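Local coordinates for protein adenosine deaminase (Burkholderia ambifaria, PDB 4GXW) that probably deaminates a purine such as adenosine or adenine hydrolytically, using a zinc ion held in the barrel of an amidohydrolase fold, at residues Val42-Ala51 / Arg60-Ala68; Pro119-Tyr130 / Glu166-Asn177. All coordinates share one frame; numbering follows the deposited sequence.

Contact 1: residues Val42-Ala51 / Arg60-Ala68; sequences VRHDTFVALA and RAEIDAFYA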
# COMPACT_ATOMS: atom_id res chain seq x y z
N VAL A 42 11.36 -2.63 -4.12
CA VAL A 42 12.70 -3.14 -4.35
C VAL A 42 13.72 -2.01 -4.22
O VAL A 42 13.58 -0.96 -4.86
CB VAL A 42 12.81 -3.81 -5.73
CG1 VAL A 42 14.22 -4.32 -5.97
CG2 VAL A 42 11.80 -4.96 -5.84
N ARG A 43 14.75 -2.21 -3.39
CA ARG A 43 15.79 -1.20 -3.22
C ARG A 43 16.57 -1.03 -4.53
O ARG A 43 16.82 -2.01 -5.23
CB ARG A 43 16.76 -1.61 -2.11
CG ARG A 43 16.12 -1.75 -0.74
CD ARG A 43 17.15 -2.27 0.26
NE ARG A 43 16.54 -2.65 1.53
CZ ARG A 43 17.12 -3.42 2.43
NH1 ARG A 43 18.35 -3.90 2.22
NH2 ARG A 43 16.48 -3.73 3.54
N HIS A 44 16.94 0.21 -4.83
CA HIS A 44 17.69 0.49 -6.06
C HIS A 44 18.88 -0.45 -6.24
O HIS A 44 19.07 -1.01 -7.32
CB HIS A 44 18.15 1.95 -6.07
CG HIS A 44 19.03 2.29 -7.24
ND1 HIS A 44 20.39 2.08 -7.23
CD2 HIS A 44 18.74 2.81 -8.45
CE1 HIS A 44 20.90 2.47 -8.38
NE2 HIS A 44 19.92 2.92 -9.14
N ASP A 45 19.66 -0.64 -5.18
CA ASP A 45 20.86 -1.47 -5.31
C ASP A 45 20.56 -2.97 -5.45
O ASP A 45 21.35 -3.72 -6.03
CB ASP A 45 21.84 -1.18 -4.17
CG ASP A 45 22.39 0.23 -4.23
OD1 ASP A 45 22.15 0.95 -5.22
OD2 ASP A 45 23.09 0.63 -3.27
N THR A 46 19.42 -3.40 -4.93
CA THR A 46 18.99 -4.78 -5.15
C THR A 46 18.51 -4.96 -6.59
O THR A 46 18.76 -6.00 -7.21
CB THR A 46 17.93 -5.21 -4.13
OG1 THR A 46 18.52 -5.15 -2.83
CG2 THR A 46 17.44 -6.62 -4.40
N PHE A 47 17.84 -3.94 -7.12
CA PHE A 47 17.43 -3.91 -8.52
C PHE A 47 18.66 -4.07 -9.42
O PHE A 47 18.66 -4.85 -10.37
CB PHE A 47 16.68 -2.60 -8.82
CG PHE A 47 15.83 -2.64 -10.07
CD1 PHE A 47 16.41 -2.53 -11.33
CD2 PHE A 47 14.45 -2.73 -9.98
CE1 PHE A 47 15.63 -2.55 -12.48
CE2 PHE A 47 13.66 -2.74 -11.13
CZ PHE A 47 14.25 -2.65 -12.37
N VAL A 48 19.72 -3.32 -9.09
CA VAL A 48 21.00 -3.43 -9.80
C VAL A 48 21.57 -4.84 -9.75
O VAL A 48 21.96 -5.39 -10.78
CB VAL A 48 22.01 -2.41 -9.23
CG1 VAL A 48 23.42 -2.70 -9.74
CG2 VAL A 48 21.59 -1.00 -9.59
N ALA A 49 21.60 -5.44 -8.56
CA ALA A 49 22.15 -6.78 -8.39
C ALA A 49 21.37 -7.81 -9.20
O ALA A 49 21.96 -8.68 -9.85
CB ALA A 49 22.14 -7.17 -6.92
N LEU A 50 20.05 -7.71 -9.16
CA LEU A 50 19.20 -8.61 -9.92
C LEU A 50 19.42 -8.46 -11.43
O LEU A 50 19.50 -9.45 -12.16
CB LEU A 50 17.73 -8.36 -9.58
CG LEU A 50 17.29 -8.78 -8.18
CD1 LEU A 50 15.87 -8.31 -7.91
CD2 LEU A 50 17.39 -10.28 -8.04
N ALA A 51 19.54 -7.22 -11.89
CA ALA A 51 19.76 -6.95 -13.31
C ALA A 51 21.09 -7.51 -13.80
O ALA A 51 21.18 -8.11 -14.88
CB ALA A 51 19.68 -5.46 -13.58
N ARG A 60 22.72 0.41 -16.37
CA ARG A 60 22.71 1.26 -15.18
C ARG A 60 21.86 2.52 -15.34
O ARG A 60 21.22 2.95 -14.39
CB ARG A 60 24.13 1.66 -14.77
CG ARG A 60 24.61 1.05 -13.44
CD ARG A 60 23.48 0.95 -12.41
NE ARG A 60 23.48 2.04 -11.44
CZ ARG A 60 24.08 1.98 -10.25
NH1 ARG A 60 24.02 3.01 -9.42
NH2 ARG A 60 24.75 0.88 -9.90
N ALA A 61 21.83 3.08 -16.55
CA ALA A 61 21.06 4.30 -16.80
C ALA A 61 19.58 4.05 -17.13
O ALA A 61 18.74 4.93 -16.93
CB ALA A 61 21.71 5.13 -17.90
N GLU A 62 19.26 2.87 -17.64
CA GLU A 62 17.87 2.51 -17.89
C GLU A 62 17.20 2.20 -16.56
O GLU A 62 16.00 2.38 -16.39
CB GLU A 62 17.77 1.30 -18.83
CG GLU A 62 17.20 1.59 -20.21
CD GLU A 62 17.36 0.42 -21.16
OE1 GLU A 62 17.17 -0.74 -20.72
OE2 GLU A 62 17.69 0.64 -22.34
N ILE A 63 18.01 1.75 -15.60
CA ILE A 63 17.54 1.50 -14.24
C ILE A 63 17.18 2.81 -13.54
O ILE A 63 16.39 2.84 -12.60
CB ILE A 63 18.62 0.74 -13.42
CG1 ILE A 63 18.78 -0.68 -13.96
CG2 ILE A 63 18.28 0.69 -11.93
CD1 ILE A 63 19.96 -1.43 -13.38
N ASP A 64 17.74 3.92 -14.02
CA ASP A 64 17.57 5.19 -13.31
C ASP A 64 16.42 6.06 -13.83
O ASP A 64 15.95 6.94 -13.11
CB ASP A 64 18.89 5.94 -13.24
CG ASP A 64 19.95 5.15 -12.50
OD1 ASP A 64 19.75 3.92 -12.34
OD2 ASP A 64 20.97 5.73 -12.08
N ALA A 65 15.97 5.81 -15.05
CA ALA A 65 14.69 6.37 -15.49
C ALA A 65 13.59 5.60 -14.76
O ALA A 65 12.53 6.15 -14.46
CB ALA A 65 14.53 6.24 -16.99
N PHE A 66 13.87 4.33 -14.47
CA PHE A 66 12.98 3.49 -13.67
C PHE A 66 12.78 4.08 -12.27
O PHE A 66 11.67 4.08 -11.74
CB PHE A 66 13.53 2.06 -13.56
CG PHE A 66 13.19 1.18 -14.73
CD1 PHE A 66 12.15 1.50 -15.59
CD2 PHE A 66 13.91 0.01 -14.96
CE1 PHE A 66 11.84 0.67 -16.66
CE2 PHE A 66 13.61 -0.82 -16.03
CZ PHE A 66 12.57 -0.48 -16.88
N TYR A 67 13.87 4.56 -11.67
CA TYR A 67 13.84 5.08 -10.30
C TYR A 67 13.72 6.60 -10.19
O TYR A 67 13.66 7.15 -9.09
CB TYR A 67 15.06 4.59 -9.50
CG TYR A 67 14.87 3.21 -8.91
CD1 TYR A 67 15.05 2.07 -9.69
CD2 TYR A 67 14.48 3.04 -7.59
CE1 TYR A 67 14.87 0.81 -9.16
CE2 TYR A 67 14.29 1.78 -7.04
CZ TYR A 67 14.48 0.66 -7.84
OH TYR A 67 14.30 -0.60 -7.33
N ALA A 68 13.68 7.28 -11.34
CA ALA A 68 13.47 8.72 -11.35
C ALA A 68 12.01 9.05 -11.05
O ALA A 68 11.10 8.49 -11.67
CB ALA A 68 13.87 9.31 -12.69
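Tyr67 reaches across from the short helix 62-67 to the loop just ahead of helix 44-51, and its OH donates a hydrogen bond of 2.6 Å to Val42 O. The helical segments run roughly antiparallel, their axes 145° apart, and belong to the helices between strands 31-33 and 110-117 of the TIM barrel of the adenosine deaminase family. The bond comes in above the carbonyl plane of Val42 and not along a lone pair; the same oxygen also accepts from Thr304 OG1.

An aromatic cluster of His44, Phe47, Phe66 and Tyr67 makes up much of the contact. One face of the Tyr67 ring takes the edge of His44 in a T-shaped pair with planes at 78°, and His44 CA lies over that ring as a CH-pi contact. Tyr67 in turn directs its own edge at the face of Phe47 in an offset edge-to-face pair, Tyr67 CE1 coming 3.7 Å from Phe47 CD2. Phe47 CZ then touches Phe66 CD2 at 3.7 Å.

Ile63 is a knob set among His44, Phe47, Val48 and Ala51: its CG2 branch lies 3.8 Å from Phe47 CD1, while Ile63 CD1 lies 4.0 Å from Ala51 CB. From outside the pair, Val79, Leu83 and Leu87 of helix 77-87 pack on Phe47.

On the side of Arg60 and Asp64 the contact turns polar. With CG anti to the backbone N (chi1 175°), the His44 imidazole leans toward 60-68, and NE2 makes a weak, long bond to Asp64 OD1. Arg60, bent at chi2 and chi3, lays one guanidinium face against His44 CE1 and Val48 CG2. The second nitrogen helps to fix the rotation of the imidazole: His44 ND1 donates to Asp45 OD1 at 2.9 Å, with that oxygen almost exactly in the ring plane.

Contact 2: residues Pro119-Tyr130 / Glu166-Asn177; sequences PTGTVRVSGIPY and EAVAIVDWMKAN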
# COMPACT_ATOMS: atom_id res chain seq x y z
N PRO A 119 0.81 -13.06 -8.50
CA PRO A 119 1.32 -14.38 -8.91
C PRO A 119 1.25 -14.65 -10.41
O PRO A 119 2.02 -15.47 -10.89
CB PRO A 119 0.40 -15.37 -8.18
CG PRO A 119 -0.36 -14.57 -7.18
CD PRO A 119 -0.40 -13.16 -7.66
N THR A 120 0.33 -14.00 -11.12
CA THR A 120 0.21 -14.24 -12.55
C THR A 120 1.52 -13.93 -13.28
O THR A 120 2.03 -14.76 -14.04
CB THR A 120 -0.95 -13.45 -13.17
OG1 THR A 120 -2.17 -13.78 -12.50
CG2 THR A 120 -1.09 -13.75 -14.66
N GLY A 121 2.08 -12.75 -13.02
CA GLY A 121 3.36 -12.39 -13.61
C GLY A 121 4.46 -13.36 -13.22
O GLY A 121 5.26 -13.77 -14.06
N THR A 122 4.52 -13.75 -11.96
CA THR A 122 5.57 -14.64 -11.50
C THR A 122 5.48 -16.01 -12.17
O THR A 122 6.48 -16.54 -12.66
CB THR A 122 5.52 -14.77 -9.98
OG1 THR A 122 5.74 -13.48 -9.40
CG2 THR A 122 6.57 -15.75 -9.48
N VAL A 123 4.29 -16.60 -12.19
CA VAL A 123 4.12 -17.94 -12.75
C VAL A 123 4.19 -17.93 -14.28
O VAL A 123 4.92 -18.73 -14.88
CB VAL A 123 2.80 -18.59 -12.28
CG1 VAL A 123 2.63 -19.97 -12.91
CG2 VAL A 123 2.76 -18.70 -10.76
N ARG A 124 3.45 -17.02 -14.92
CA ARG A 124 3.33 -17.02 -16.37
C ARG A 124 4.48 -16.34 -17.09
O ARG A 124 4.84 -16.73 -18.19
CB ARG A 124 2.02 -16.36 -16.82
CG ARG A 124 0.76 -16.86 -16.12
CD ARG A 124 0.49 -18.33 -16.36
NE ARG A 124 -0.85 -18.66 -15.87
CZ ARG A 124 -1.23 -19.86 -15.44
NH1 ARG A 124 -0.37 -20.88 -15.43
NH2 ARG A 124 -2.47 -20.04 -15.02
N VAL A 125 5.04 -15.29 -16.49
CA VAL A 125 6.08 -14.52 -17.16
C VAL A 125 7.47 -14.87 -16.63
O VAL A 125 8.35 -15.23 -17.41
CB VAL A 125 5.80 -13.00 -17.10
CG1 VAL A 125 6.94 -12.23 -17.75
CG2 VAL A 125 4.49 -12.69 -17.80
N SER A 126 7.66 -14.82 -15.31
CA SER A 126 8.96 -15.22 -14.75
C SER A 126 9.19 -16.73 -14.86
O SER A 126 10.33 -17.18 -14.86
CB SER A 126 9.10 -14.79 -13.29
OG SER A 126 8.71 -13.44 -13.10
N GLY A 127 8.11 -17.50 -14.94
CA GLY A 127 8.21 -18.95 -15.05
C GLY A 127 8.63 -19.63 -13.76
O GLY A 127 9.37 -20.62 -13.78
N ILE A 128 8.20 -19.07 -12.63
CA ILE A 128 8.46 -19.66 -11.32
C ILE A 128 7.16 -20.24 -10.79
O ILE A 128 6.17 -19.52 -10.65
CB ILE A 128 8.98 -18.60 -10.34
CG1 ILE A 128 10.29 -17.98 -10.86
CG2 ILE A 128 9.19 -19.22 -8.96
CD1 ILE A 128 10.77 -16.79 -10.05
N PRO A 129 7.14 -21.55 -10.52
CA PRO A 129 5.90 -22.18 -10.05
C PRO A 129 5.35 -21.52 -8.79
O PRO A 129 6.13 -21.10 -7.91
CB PRO A 129 6.33 -23.62 -9.75
CG PRO A 129 7.47 -23.86 -10.69
CD PRO A 129 8.21 -22.54 -10.75
N TYR A 130 4.02 -21.42 -8.71
CA TYR A 130 3.35 -20.77 -7.59
C TYR A 130 3.87 -21.28 -6.24
O TYR A 130 4.19 -20.49 -5.35
CB TYR A 130 1.82 -20.94 -7.63
CG TYR A 130 1.17 -20.16 -6.52
CD1 TYR A 130 1.00 -20.71 -5.26
CD2 TYR A 130 0.80 -18.83 -6.70
CE1 TYR A 130 0.46 -19.99 -4.22
CE2 TYR A 130 0.26 -18.09 -5.67
CZ TYR A 130 0.10 -18.67 -4.43
OH TYR A 130 -0.43 -17.91 -3.41
N GLU A 166 -7.35 -16.01 -15.11
CA GLU A 166 -6.08 -15.97 -14.39
C GLU A 166 -6.35 -15.64 -12.93
O GLU A 166 -5.65 -16.11 -12.03
CB GLU A 166 -5.10 -14.97 -15.00
CG GLU A 166 -4.58 -15.35 -16.39
CD GLU A 166 -3.72 -16.61 -16.41
OE1 GLU A 166 -3.23 -17.06 -15.36
OE2 GLU A 166 -3.52 -17.15 -17.52
N ALA A 167 -7.39 -14.84 -12.68
CA ALA A 167 -7.78 -14.49 -11.33
C ALA A 167 -8.28 -15.72 -10.57
O ALA A 167 -7.90 -15.95 -9.42
CB ALA A 167 -8.84 -13.38 -11.35
N VAL A 168 -9.12 -16.53 -11.22
CA VAL A 168 -9.57 -17.79 -10.64
C VAL A 168 -8.38 -18.70 -10.35
O VAL A 168 -8.32 -19.35 -9.30
CB VAL A 168 -10.62 -18.48 -11.53
CG1 VAL A 168 -10.96 -19.89 -11.01
CG2 VAL A 168 -11.88 -17.63 -11.62
N ALA A 169 -7.40 -18.72 -11.27
CA ALA A 169 -6.21 -19.54 -11.08
C ALA A 169 -5.46 -19.19 -9.79
O ALA A 169 -4.93 -20.07 -9.11
CB ALA A 169 -5.28 -19.44 -12.31
N ILE A 170 -5.43 -17.90 -9.44
CA ILE A 170 -4.77 -17.48 -8.20
C ILE A 170 -5.42 -18.10 -6.97
O ILE A 170 -4.73 -18.60 -6.07
CB ILE A 170 -4.79 -15.95 -8.06
CG1 ILE A 170 -3.90 -15.32 -9.12
CG2 ILE A 170 -4.37 -15.52 -6.65
CD1 ILE A 170 -4.01 -13.82 -9.18
N VAL A 171 -6.75 -18.06 -6.93
CA VAL A 171 -7.46 -18.63 -5.79
C VAL A 171 -7.22 -20.14 -5.72
O VAL A 171 -7.02 -20.68 -4.63
CB VAL A 171 -8.96 -18.28 -5.79
CG1 VAL A 171 -9.62 -18.82 -4.54
CG2 VAL A 171 -9.15 -16.76 -5.85
N ASP A 172 -7.21 -20.80 -6.88
CA ASP A 172 -6.87 -22.23 -6.94
C ASP A 172 -5.48 -22.49 -6.34
O ASP A 172 -5.29 -23.40 -5.53
CB ASP A 172 -6.92 -22.74 -8.40
CG ASP A 172 -8.32 -22.81 -8.97
OD1 ASP A 172 -9.30 -22.88 -8.19
OD2 ASP A 172 -8.45 -22.84 -10.22
N TRP A 173 -4.51 -21.68 -6.74
CA TRP A 173 -3.16 -21.81 -6.20
C TRP A 173 -3.14 -21.63 -4.69
O TRP A 173 -2.46 -22.38 -3.97
CB TRP A 173 -2.22 -20.79 -6.84
CG TRP A 173 -1.77 -21.15 -8.22
CD1 TRP A 173 -1.51 -22.41 -8.69
CD2 TRP A 173 -1.52 -20.25 -9.30
NE1 TRP A 173 -1.11 -22.34 -10.00
CE2 TRP A 173 -1.12 -21.03 -10.40
CE3 TRP A 173 -1.59 -18.86 -9.44
CZ2 TRP A 173 -0.79 -20.46 -11.64
CZ3 TRP A 173 -1.27 -18.30 -10.67
CH2 TRP A 173 -0.88 -19.10 -11.75
N MET A 174 -3.87 -20.63 -4.20
CA MET A 174 -3.90 -20.32 -2.77
C MET A 174 -4.49 -21.47 -1.97
O MET A 174 -3.96 -21.83 -0.92
CB MET A 174 -4.67 -19.03 -2.51
CG MET A 174 -3.94 -17.78 -3.01
SD MET A 174 -4.98 -16.31 -3.01
CE MET A 174 -5.29 -16.10 -1.25
N LYS A 175 -5.58 -22.05 -2.47
CA LYS A 175 -6.21 -23.20 -1.82
C LYS A 175 -5.29 -24.41 -1.73
O LYS A 175 -5.37 -25.19 -0.77
CB LYS A 175 -7.49 -23.59 -2.57
CG LYS A 175 -8.65 -22.64 -2.31
CD LYS A 175 -9.94 -23.08 -3.01
CE LYS A 175 -9.93 -22.71 -4.48
NZ LYS A 175 -11.30 -22.82 -5.09
N ALA A 176 -4.43 -24.58 -2.73
CA ALA A 176 -3.51 -25.71 -2.81
C ALA A 176 -2.25 -25.50 -1.97
O ALA A 176 -1.45 -26.43 -1.80
CB ALA A 176 -3.14 -25.97 -4.28
N ASN A 177 -2.07 -24.28 -1.48
CA ASN A 177 -0.87 -23.91 -0.73
C ASN A 177 -1.19 -23.07 0.49
O ASN A 177 -0.64 -21.99 0.66
CB ASN A 177 0.08 -23.11 -1.63
CG ASN A 177 0.64 -23.93 -2.77
OD1 ASN A 177 1.65 -24.61 -2.61
ND2 ASN A 177 -0.02 -23.86 -3.92
O HOH W 1 -2.91 -16.36 -12.76
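Trp173 and Tyr130 supply the densest part of this contact, where helix 166-176 crosses helix 119-126 at 97° in the alpha/beta barrel. Their planes are only 12° apart but slid past each other, so the rings barely overlap. Each instead covers the other's methylene: Trp173 CB stands 3.5 Å from the centroid of the Tyr130 ring, and Tyr130 CB is 3.7 Å from the centroid of the indole five-membered ring of Trp173. A first torsion of -176° swings the Tyr130 ring over Trp173 CB. The indole is a knob among Pro119, Val123, Arg124 and Tyr130, with Val123 CG2 over the six-membered ring on the face that Tyr130 CB also meets. At the far end, Asn177 ND2 lies beside Tyr130 CD1 and donates a nearly straight bond of 2.9 Å to Trp173 O, fastening the helix end next to the tyrosine.

The more exposed side is polar and has fewer apolar contacts. Arg124 grips Glu166 side-on, NE at 2.9 Å and NH2 at 3.1 Å both going to Glu166 OE1, with that oxygen in the guanidinium plane. The carboxylate is turned well out of the guanidinium plane, and the two nitrogens approach OE1 from opposite faces of the carboxylate plane. One guanidinium face rests on Trp173 CH2, 3.8 Å from Arg124 CZ. A water accepts from Thr120 OG1 and donates to both Glu166 O and Glu166 OE1, giving that carboxylate oxygen a third donor.

Inward, Pro119 CD meets Ile170 CD1 at 4.0 Å, and Pro156 of strand 151-159 lies against Pro119, Tyr130 and Met174. The Tyr130 hydroxyl is hydrogen-bonded to Gln134 of helix 130-148, while helix 200-208 packs on Ala167, Val168 and Val171 of helix 164-176.

From the N terminus, the chain passes the zinc ligands His35 and His37 after strand 31-33 and soon enters contact 1, which closes a short loop of eight residues between its segments. It then runs through helices 77-87 and 91-106 and strand 110-117 to contact 2, whose wider loop spans 35 residues and contains most of helix 130-148 and strand 151-159. The contacts therefore follow in series, neither nesting nor crossing. The centres of contact 1 and contact 2 lie about 26 Å apart, and the nearest atoms of contact 1 and contact 2 about 9 Å. Contact 1 joins helices inserted between the first two strands of the parallel sheet; contact 2 joins the helices that follow strands 110-117 and 151-159.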